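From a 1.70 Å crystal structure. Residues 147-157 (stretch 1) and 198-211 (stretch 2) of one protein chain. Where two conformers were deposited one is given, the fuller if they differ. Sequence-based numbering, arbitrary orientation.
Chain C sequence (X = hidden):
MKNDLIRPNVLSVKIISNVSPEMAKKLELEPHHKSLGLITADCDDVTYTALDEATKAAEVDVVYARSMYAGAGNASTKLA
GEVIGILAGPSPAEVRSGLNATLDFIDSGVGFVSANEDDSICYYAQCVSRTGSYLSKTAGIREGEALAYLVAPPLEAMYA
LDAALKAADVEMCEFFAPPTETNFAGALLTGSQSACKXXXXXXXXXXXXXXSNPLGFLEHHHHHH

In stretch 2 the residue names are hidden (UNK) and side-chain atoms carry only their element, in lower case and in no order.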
# COMPACT_ATOMS: atom_id res chain seq x y z
N LEU C 147 -5.94 -1.21 -27.82
CA LEU C 147 -4.97 -1.60 -26.78
C LEU C 147 -5.11 -3.06 -26.42
O LEU C 147 -6.21 -3.61 -26.47
CB LEU C 147 -5.14 -0.79 -25.48
CG LEU C 147 -4.77 0.67 -25.44
CD1 LEU C 147 -5.20 1.24 -24.12
CD2 LEU C 147 -3.26 0.85 -25.66
N ALA C 148 -4.00 -3.67 -26.00
CA ALA C 148 -4.03 -4.86 -25.18
C ALA C 148 -3.86 -4.43 -23.72
O ALA C 148 -2.87 -3.80 -23.38
CB ALA C 148 -2.93 -5.83 -25.58
N TYR C 149 -4.84 -4.73 -22.89
CA TYR C 149 -4.84 -4.39 -21.46
C TYR C 149 -4.52 -5.67 -20.70
O TYR C 149 -5.36 -6.57 -20.62
CB TYR C 149 -6.20 -3.79 -21.09
CG TYR C 149 -6.31 -3.09 -19.74
CD1 TYR C 149 -5.48 -3.41 -18.67
CD2 TYR C 149 -7.27 -2.11 -19.55
CE1 TYR C 149 -5.61 -2.75 -17.43
CE2 TYR C 149 -7.42 -1.47 -18.36
CZ TYR C 149 -6.61 -1.79 -17.29
OH TYR C 149 -6.77 -1.14 -16.10
N LEU C 150 -3.27 -5.78 -20.24
CA LEU C 150 -2.71 -7.04 -19.73
C LEU C 150 -2.40 -6.90 -18.24
O LEU C 150 -1.62 -6.01 -17.86
CB LEU C 150 -1.44 -7.39 -20.50
CG LEU C 150 -1.58 -7.39 -22.02
CD1 LEU C 150 -0.26 -7.74 -22.71
CD2 LEU C 150 -2.68 -8.34 -22.47
N VAL C 151 -3.01 -7.74 -17.41
CA VAL C 151 -2.79 -7.69 -15.96
C VAL C 151 -2.67 -9.10 -15.39
O VAL C 151 -3.44 -9.97 -15.73
CB VAL C 151 -3.94 -6.96 -15.24
CG1 VAL C 151 -3.65 -6.84 -13.74
CG2 VAL C 151 -4.15 -5.58 -15.83
N ALA C 152 -1.67 -9.31 -14.54
CA ALA C 152 -1.54 -10.57 -13.82
C ALA C 152 -0.74 -10.34 -12.54
O ALA C 152 -0.25 -9.24 -12.31
CB ALA C 152 -0.85 -11.62 -14.71
N PRO C 153 -0.63 -11.38 -11.70
CA PRO C 153 0.20 -11.16 -10.50
C PRO C 153 1.66 -10.91 -10.90
O PRO C 153 2.02 -11.17 -12.04
CB PRO C 153 0.01 -12.46 -9.71
CG PRO C 153 -1.34 -12.98 -10.19
CD PRO C 153 -1.33 -12.67 -11.66
N PRO C 154 2.49 -10.40 -9.99
CA PRO C 154 3.79 -9.82 -10.37
C PRO C 154 4.71 -10.68 -11.26
O PRO C 154 5.09 -10.18 -12.32
CB PRO C 154 4.43 -9.53 -9.01
CG PRO C 154 3.23 -9.20 -8.16
CD PRO C 154 2.23 -10.22 -8.55
N LEU C 155 5.09 -11.89 -10.87
CA LEU C 155 6.04 -12.65 -11.68
C LEU C 155 5.39 -13.12 -12.98
O LEU C 155 5.99 -13.04 -14.05
CB LEU C 155 6.62 -13.82 -10.88
CG LEU C 155 7.65 -14.71 -11.61
CD1 LEU C 155 8.67 -15.24 -10.62
CD2 LEU C 155 7.00 -15.87 -12.32
N GLU C 156 4.16 -13.61 -12.90
CA GLU C 156 3.42 -14.03 -14.08
C GLU C 156 3.37 -12.87 -15.09
O GLU C 156 3.57 -13.08 -16.30
CB GLU C 156 1.98 -14.45 -13.72
CG GLU C 156 1.87 -15.64 -12.79
CD GLU C 156 1.73 -15.25 -11.33
OE1 GLU C 156 2.58 -14.47 -10.83
OE2 GLU C 156 0.77 -15.72 -10.68
N ALA C 157 3.06 -11.68 -14.59
CA ALA C 157 2.93 -10.51 -15.46
C ALA C 157 4.24 -10.20 -16.19
O ALA C 157 4.23 -9.91 -17.38
CB ALA C 157 2.47 -9.28 -14.66
N UNK C 198 -3.37 -10.78 -30.67
CA UNK C 198 -2.27 -11.75 -30.61
C UNK C 198 -1.49 -11.55 -29.29
O UNK C 198 -1.01 -12.52 -28.68
c UNK C 198 -1.36 -11.59 -31.78
N UNK C 199 -1.36 -10.31 -28.84
CA UNK C 199 -0.63 -10.04 -27.60
C UNK C 199 -1.44 -10.59 -26.42
O UNK C 199 -0.89 -11.21 -25.49
c UNK C 199 -0.36 -8.54 -27.43
N UNK C 200 -2.76 -10.40 -26.47
CA UNK C 200 -3.63 -10.90 -25.40
C UNK C 200 -3.54 -12.43 -25.32
O UNK C 200 -3.43 -12.99 -24.23
s UNK C 200 -5.41 -8.74 -25.33
c UNK C 200 -5.09 -10.48 -25.63
N UNK C 201 -3.58 -13.10 -26.48
CA UNK C 201 -3.57 -14.56 -26.50
C UNK C 201 -2.26 -15.08 -25.92
O UNK C 201 -2.25 -16.02 -25.13
c UNK C 201 -3.75 -15.10 -27.93
o UNK C 201 -6.09 -14.51 -27.73
o UNK C 201 -5.30 -15.05 -29.72
c UNK C 201 -5.16 -14.86 -28.49
N UNK C 202 -1.16 -14.46 -26.33
CA UNK C 202 0.17 -14.86 -25.86
C UNK C 202 0.34 -14.60 -24.36
O UNK C 202 0.95 -15.42 -23.65
c UNK C 202 1.24 -14.13 -26.63
N UNK C 203 -0.17 -13.46 -23.89
CA UNK C 203 -0.11 -13.11 -22.47
C UNK C 203 -0.88 -14.17 -21.67
O UNK C 203 -0.36 -14.71 -20.69
c UNK C 203 -1.63 -11.30 -19.92
c UNK C 203 0.72 -10.13 -19.07
c UNK C 203 -0.34 -10.25 -18.20
c UNK C 203 -1.51 -10.83 -18.62
c UNK C 203 -0.69 -11.70 -22.24
c UNK C 203 0.59 -10.59 -20.38
c UNK C 203 -0.58 -11.19 -20.81
N UNK C 204 -2.10 -14.48 -22.09
CA UNK C 204 -2.91 -15.46 -21.39
C UNK C 204 -2.19 -16.83 -21.32
O UNK C 204 -2.15 -17.47 -20.27
c UNK C 204 -4.27 -15.63 -22.05
N UNK C 205 -1.64 -17.25 -22.44
CA UNK C 205 -0.97 -18.55 -22.53
C UNK C 205 0.22 -18.58 -21.59
O UNK C 205 0.46 -19.58 -20.89
c UNK C 205 0.09 -20.22 -24.12
o UNK C 205 0.31 -19.68 -26.43
o UNK C 205 1.37 -21.45 -25.70
c UNK C 205 0.63 -20.47 -25.52
c UNK C 205 -0.52 -18.84 -23.96
N UNK C 206 0.96 -17.47 -21.53
CA UNK C 206 2.15 -17.42 -20.67
C UNK C 206 1.78 -17.42 -19.18
O UNK C 206 2.45 -18.08 -18.37
c UNK C 206 2.99 -16.20 -21.01
N UNK C 207 0.73 -16.70 -18.79
CA UNK C 207 0.30 -16.73 -17.40
C UNK C 207 -0.14 -18.15 -17.02
O UNK C 207 0.23 -18.65 -15.96
c UNK C 207 -0.39 -14.28 -17.35
c UNK C 207 -1.32 -15.88 -15.68
c UNK C 207 -0.85 -15.73 -17.12
N UNK C 208 -0.86 -18.82 -17.92
CA UNK C 208 -1.33 -20.16 -17.61
C UNK C 208 -0.14 -21.10 -17.46
O UNK C 208 -0.15 -22.01 -16.64
c UNK C 208 -4.78 -20.53 -19.36
o UNK C 208 -4.65 -21.58 -19.98
c UNK C 208 -2.31 -20.67 -18.68
c UNK C 208 -3.63 -19.91 -18.59
n UNK C 208 -5.95 -19.87 -19.28
N UNK C 209 0.89 -20.85 -18.26
CA UNK C 209 2.09 -21.67 -18.23
C UNK C 209 2.76 -21.58 -16.86
O UNK C 209 3.18 -22.60 -16.31
o UNK C 209 4.26 -22.05 -19.21
c UNK C 209 3.08 -21.27 -19.32
N UNK C 210 2.86 -20.37 -16.32
CA UNK C 210 3.51 -20.18 -15.02
C UNK C 210 2.66 -20.81 -13.94
O UNK C 210 3.16 -21.50 -13.04
c UNK C 210 3.76 -18.68 -14.69
c UNK C 210 4.38 -18.53 -13.31
c UNK C 210 4.70 -18.07 -15.71
N UNK C 211 1.35 -20.59 -14.02
CA UNK C 211 0.46 -21.15 -13.02
C UNK C 211 0.58 -22.66 -12.98
O UNK C 211 0.56 -23.26 -11.90
c UNK C 211 -0.99 -20.70 -13.31

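Position 198 carries a single side-chain carbon, out of reach of stretch 1, so it is alanine, A198. Position 199 also has one carbon, directed toward the strand, and its CB lies 4.2 Å from A148 CB; this is A199. At 200 one carbon is followed by a sulfur, which identifies cysteine. In C200 the chi1 of -73° (m) places SG 3.8 Å from A148 CB and 4.0 Å from L150 CD2, an apolar contact with both.

Position 201 has two carbons, the second bearing two oxygens: aspartate, D201, pointing away from the strand. Position 202 has one carbon and no contact, hence A202. At 203 one carbon leads to a six-carbon ring with no hydroxyl oxygen, so the residue is phenylalanine. The F203 ring covers L150 CB, which sits 3.6 Å from the centroid formed by CG, CD1, CD2, CE1, CE2 and CZ and only 4° off the ring normal, a CH-pi contact over one face. V151 O approaches the edge, 3.6 Å from F203 CE2, while A152 CB is 3.8 Å from F203 CZ.

Position 204, with one carbon directed away, is A204. Position 205 has three carbons, the last bearing two oxygens; this is glutamate, E205, extended and out of reach. One carbon at 206 gives A206, which points toward stretch 1 but stops short of contact. Position 207 has one carbon carrying two more and is valine: V207 CG2 lies 3.8 Å from A152 CB, and V207 CG1 lies 4.1 Å from E156 CB.

Three carbons at 208, the third bearing one oxygen and one nitrogen, indicate glutamine, Q208, directed away. Position 209 has one carbon and one oxygen, with no second carbon on CB, and is serine, S209. The branched three-carbon side chain at 210 is again valine; V210 CG1 is 3.9 Å from both L155 CD2 and E156 CG. Position 211, with one carbon, is A211.

The helix runs nearly parallel to strand 147-152: their directions differ by 14° and their axes approach to 8.3 Å. A148, L150 and A152 point toward it, as expected from strand alternation, whereas L147, Y149 and V151 point away. Beyond the strand, L155 and E156 extend the contact along the helix to V210. No hydrogen bond crosses between the stretches, so packing accounts for the 540 Å² buried, with F203 contributing the largest single covered area.

Stretch 2, residues 198-211: AACDAFAEAVQSVA
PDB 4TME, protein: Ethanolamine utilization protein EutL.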